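Local coordinates for protein isoprenyl transferase (Campylobacter jejuni, PDB 3UGS) that probably condenses isopentenyl diphosphate with allylic diphosphates in a magnesium-dependent reaction to make undecaprenyl diphosphate, precursor of the lipid carrier of cell-wall synthesis, at residues M4-K8 with F216-R221. Sequence-based numbering, arbitrary orientation.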
ATOM      1  N   MET A   4      16.606  17.379  -1.095  1.00 48.66           N
ATOM      2  CA  MET A   4      16.945  16.479  -2.222  1.00 46.29           C
ATOM      3  C   MET A   4      15.672  15.857  -2.805  1.00 44.01           C
ATOM      4  O   MET A   4      15.400  16.001  -4.005  1.00 50.37           O
ATOM      5  CB  MET A   4      17.947  15.396  -1.807  1.00 48.11           C
ATOM      6  CG  MET A   4      19.322  15.943  -1.521  1.00 54.08           C
ATOM      7  SD  MET A   4      20.708  14.915  -2.071  1.00 69.96           S
ATOM      8  CE  MET A   4      22.093  15.992  -1.626  1.00 52.13           C
ATOM      9  N   ASN A   5      14.905  15.181  -1.967  1.00 33.68           N
ATOM     10  CA  ASN A   5      13.611  14.621  -2.426  1.00 31.72           C
ATOM     11  C   ASN A   5      12.570  15.691  -2.686  1.00 30.18           C
ATOM     12  O   ASN A   5      12.320  16.542  -1.860  1.00 30.10           O
ATOM     13  CB  ASN A   5      12.984  13.642  -1.428  1.00 29.96           C
ATOM     14  CG  ASN A   5      13.841  12.437  -1.182  1.00 29.06           C
ATOM     15  OD1 ASN A   5      14.616  12.011  -2.033  1.00 30.07           O
ATOM     16  ND2 ASN A   5      13.733  11.902   0.002  1.00 31.74           N
ATOM     17  N   GLU A   6      11.902  15.610  -3.808  1.00 30.98           N
ATOM     18  CA  GLU A   6      10.811  16.518  -4.006  1.00 31.27           C
ATOM     19  C   GLU A   6       9.504  15.881  -3.607  1.00 29.72           C
ATOM     20  O   GLU A   6       9.295  14.707  -3.719  1.00 30.51           O
ATOM     21  CB  GLU A   6      10.798  17.060  -5.402  1.00 35.00           C
ATOM     22  CG  GLU A   6       9.791  18.149  -5.627  1.00 38.43           C
ATOM     23  CD  GLU A   6       9.901  18.713  -7.007  1.00 46.46           C
ATOM     24  OE1 GLU A   6      10.526  18.023  -7.849  1.00 51.40           O
ATOM     25  OE2 GLU A   6       9.386  19.837  -7.244  1.00 55.22           O
ATOM     26  N   LEU A   7       8.625  16.692  -3.088  1.00 28.71           N
ATOM     27  CA  LEU A   7       7.372  16.244  -2.603  1.00 27.52           C
ATOM     28  C   LEU A   7       6.241  16.958  -3.340  1.00 26.14           C
ATOM     29  O   LEU A   7       5.865  18.030  -3.045  1.00 25.57           O
ATOM     30  CB  LEU A   7       7.363  16.443  -1.112  1.00 26.55           C
ATOM     31  CG  LEU A   7       6.171  16.304  -0.230  1.00 27.54           C
ATOM     32  CD1 LEU A   7       5.030  15.491  -0.761  1.00 25.51           C
ATOM     33  CD2 LEU A   7       6.536  15.998   1.184  1.00 26.19           C
ATOM     34  N   LYS A   8       5.715  16.284  -4.320  1.00 25.10           N
ATOM     35  CA  LYS A   8       4.712  16.855  -5.239  1.00 26.31           C
ATOM     36  C   LYS A   8       3.299  16.528  -4.783  1.00 26.39           C
ATOM     37  O   LYS A   8       2.327  17.220  -5.121  1.00 28.48           O
ATOM     38  CB  LYS A   8       4.872  16.337  -6.677  1.00 26.15           C
ATOM     39  CG  LYS A   8       6.165  16.652  -7.391  1.00 26.73           C
ATOM     40  N   PHE A 216      11.104  13.899   5.353  1.00 32.22           N
ATOM     41  CA  PHE A 216      10.859  13.216   4.080  1.00 30.52           C
ATOM     42  C   PHE A 216      11.876  13.625   2.996  1.00 29.94           C
ATOM     43  O   PHE A 216      12.309  12.804   2.170  1.00 29.49           O
ATOM     44  CB  PHE A 216       9.430  13.474   3.543  1.00 28.57           C
ATOM     45  CG  PHE A 216       9.318  13.281   2.056  1.00 26.42           C
ATOM     46  CD1 PHE A 216       9.041  12.013   1.519  1.00 26.51           C
ATOM     47  CD2 PHE A 216       9.579  14.328   1.191  1.00 25.21           C
ATOM     48  CE1 PHE A 216       8.988  11.833   0.154  1.00 25.93           C
ATOM     49  CE2 PHE A 216       9.542  14.148  -0.178  1.00 24.52           C
ATOM     50  CZ  PHE A 216       9.232  12.915  -0.694  1.00 24.70           C
ATOM     51  N   ARG A 217      12.246  14.892   2.991  1.00 29.06           N
ATOM     52  CA  ARG A 217      13.184  15.386   1.960  1.00 33.44           C
ATOM     53  C   ARG A 217      14.568  14.810   2.074  1.00 32.84           C
ATOM     54  O   ARG A 217      15.284  14.733   1.100  1.00 32.61           O
ATOM     55  CB  ARG A 217      13.334  16.887   1.968  1.00 33.74           C
ATOM     56  CG  ARG A 217      12.040  17.591   1.912  1.00 35.71           C
ATOM     57  CD  ARG A 217      12.254  18.933   1.326  1.00 35.88           C
ATOM     58  NE  ARG A 217      11.002  19.312   0.702  1.00 40.87           N
ATOM     59  CZ  ARG A 217      10.551  20.550   0.662  1.00 44.51           C
ATOM     60  NH1 ARG A 217       9.401  20.830   0.088  1.00 39.94           N
ATOM     61  NH2 ARG A 217      11.257  21.515   1.228  1.00 50.91           N
ATOM     62  N   ASN A 218      14.921  14.411   3.270  1.00 34.06           N
ATOM     63  CA  ASN A 218      16.277  13.870   3.521  1.00 38.27           C
ATOM     64  C   ASN A 218      16.364  12.376   3.617  1.00 38.58           C
ATOM     65  O   ASN A 218      17.445  11.806   3.823  1.00 37.77           O
ATOM     66  CB  ASN A 218      16.882  14.488   4.779  1.00 41.23           C
ATOM     67  CG  ASN A 218      17.219  15.948   4.586  1.00 43.84           C
ATOM     68  OD1 ASN A 218      17.532  16.383   3.464  1.00 51.66           O
ATOM     69  ND2 ASN A 218      17.116  16.727   5.659  1.00 48.08           N
ATOM     70  N   ARG A 219      15.208  11.747   3.495  1.00 38.89           N
ATOM     71  CA  ARG A 219      15.128  10.275   3.526  1.00 38.46           C
ATOM     72  C   ARG A 219      15.717   9.751   2.227  1.00 36.16           C
ATOM     73  O   ARG A 219      15.545  10.373   1.190  1.00 37.21           O
ATOM     74  CB  ARG A 219      13.678   9.774   3.617  1.00 43.65           C
ATOM     75  CG  ARG A 219      13.179   9.460   5.021  1.00 43.62           C
ATOM     76  CD  ARG A 219      11.744   8.929   4.960  1.00 42.33           C
ATOM     77  NE  ARG A 219      11.042   9.129   6.227  1.00 46.06           N
ATOM     78  CZ  ARG A 219       9.776   8.784   6.463  1.00 49.32           C
ATOM     79  NH1 ARG A 219       9.053   8.201   5.533  1.00 50.27           N
ATOM     80  NH2 ARG A 219       9.224   9.007   7.638  1.00 51.36           N
ATOM     81  N   GLU A 220      16.374   8.595   2.281  1.00 33.85           N
ATOM     82  CA  GLU A 220      16.911   7.965   1.023  1.00 33.39           C
ATOM     83  C   GLU A 220      15.788   7.289   0.205  1.00 30.00           C
ATOM     84  O   GLU A 220      15.182   6.337   0.631  1.00 29.35           O
ATOM     85  CB  GLU A 220      18.065   6.984   1.280  1.00 29.44           C
ATOM     86  N   ARG A 221      15.515   7.816  -0.974  1.00 29.77           N
ATOM     87  CA  ARG A 221      14.506   7.202  -1.867  1.00 28.77           C
ATOM     88  C   ARG A 221      15.152   6.552  -3.044  1.00 29.26           C
ATOM     89  O   ARG A 221      15.683   7.224  -3.884  1.00 35.41           O
ATOM     90  CB  ARG A 221      13.454   8.179  -2.364  1.00 27.06           C
ATOM     91  CG  ARG A 221      12.587   8.732  -1.277  1.00 26.86           C
ATOM     92  CD  ARG A 221      11.440   9.505  -1.878  1.00 27.01           C
ATOM     93  NE  ARG A 221      10.312   8.644  -2.230  1.00 26.06           N
ATOM     94  CZ  ARG A 221       9.297   9.024  -2.999  1.00 25.10           C
ATOM     95  NH1 ARG A 221       9.257  10.237  -3.539  1.00 25.32           N
ATOM     96  NH2 ARG A 221       8.299   8.190  -3.232  1.00 25.79           N
TER
HETATM   97  O   HOH W   1      16.485  10.168  -2.001  1.00 18.94           O
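The side-chain amide of N5 meets backbone carbonyls at the C-terminal part of helix 206-218 and just after it, and is gripped through both of its polar atoms. N5 ND2 donates twice, to F216 O at 2.7 Å and to R219 O, also at 2.7 Å. The bond to F216 O is nearly straight (163° at the hydrogen) and lies in both the amide and the carbonyl plane; the one to R219 O is more bent, with the donor tilted 21° out of the carbonyl plane. With CG beside the backbone N (chi1 -62°), the amide can serve these acceptors while N5 N donates to R217 O at 3.1 Å, on a lone pair. F216 O also receives a weak bond from R219 N, so the asparagine supplies the stronger of these two donors. On the other branch of the amide, N5 OD1 accepts from a water 2.6 Å away; this water in turn accepts from R221 N at 2.7 Å and donates weakly to R219 O. With donors and acceptor both engaged, the rotation of the amide is fixed. In the cis-prenyltransferase fold, the contact thus ties the segment leading into strand 9-14 of the parallel sheet to the end of the last helix. Further along the chain, L7 CB packs on F216 CE2 at 3.3 Å, and E6 O lies at the edge of the phenyl ring. The aliphatic part of R221 passes by N5, with R221 CG 3.6 Å from N5 ND2, and its guanidinium continues to D170, by a salt bridge, and to Y191 O. R219 NH1 turns away to a hydrogen bond with I194 O and a salt bridge with E193, a probable magnesium ligand, while E220 O accepts from R180 of the second subunit.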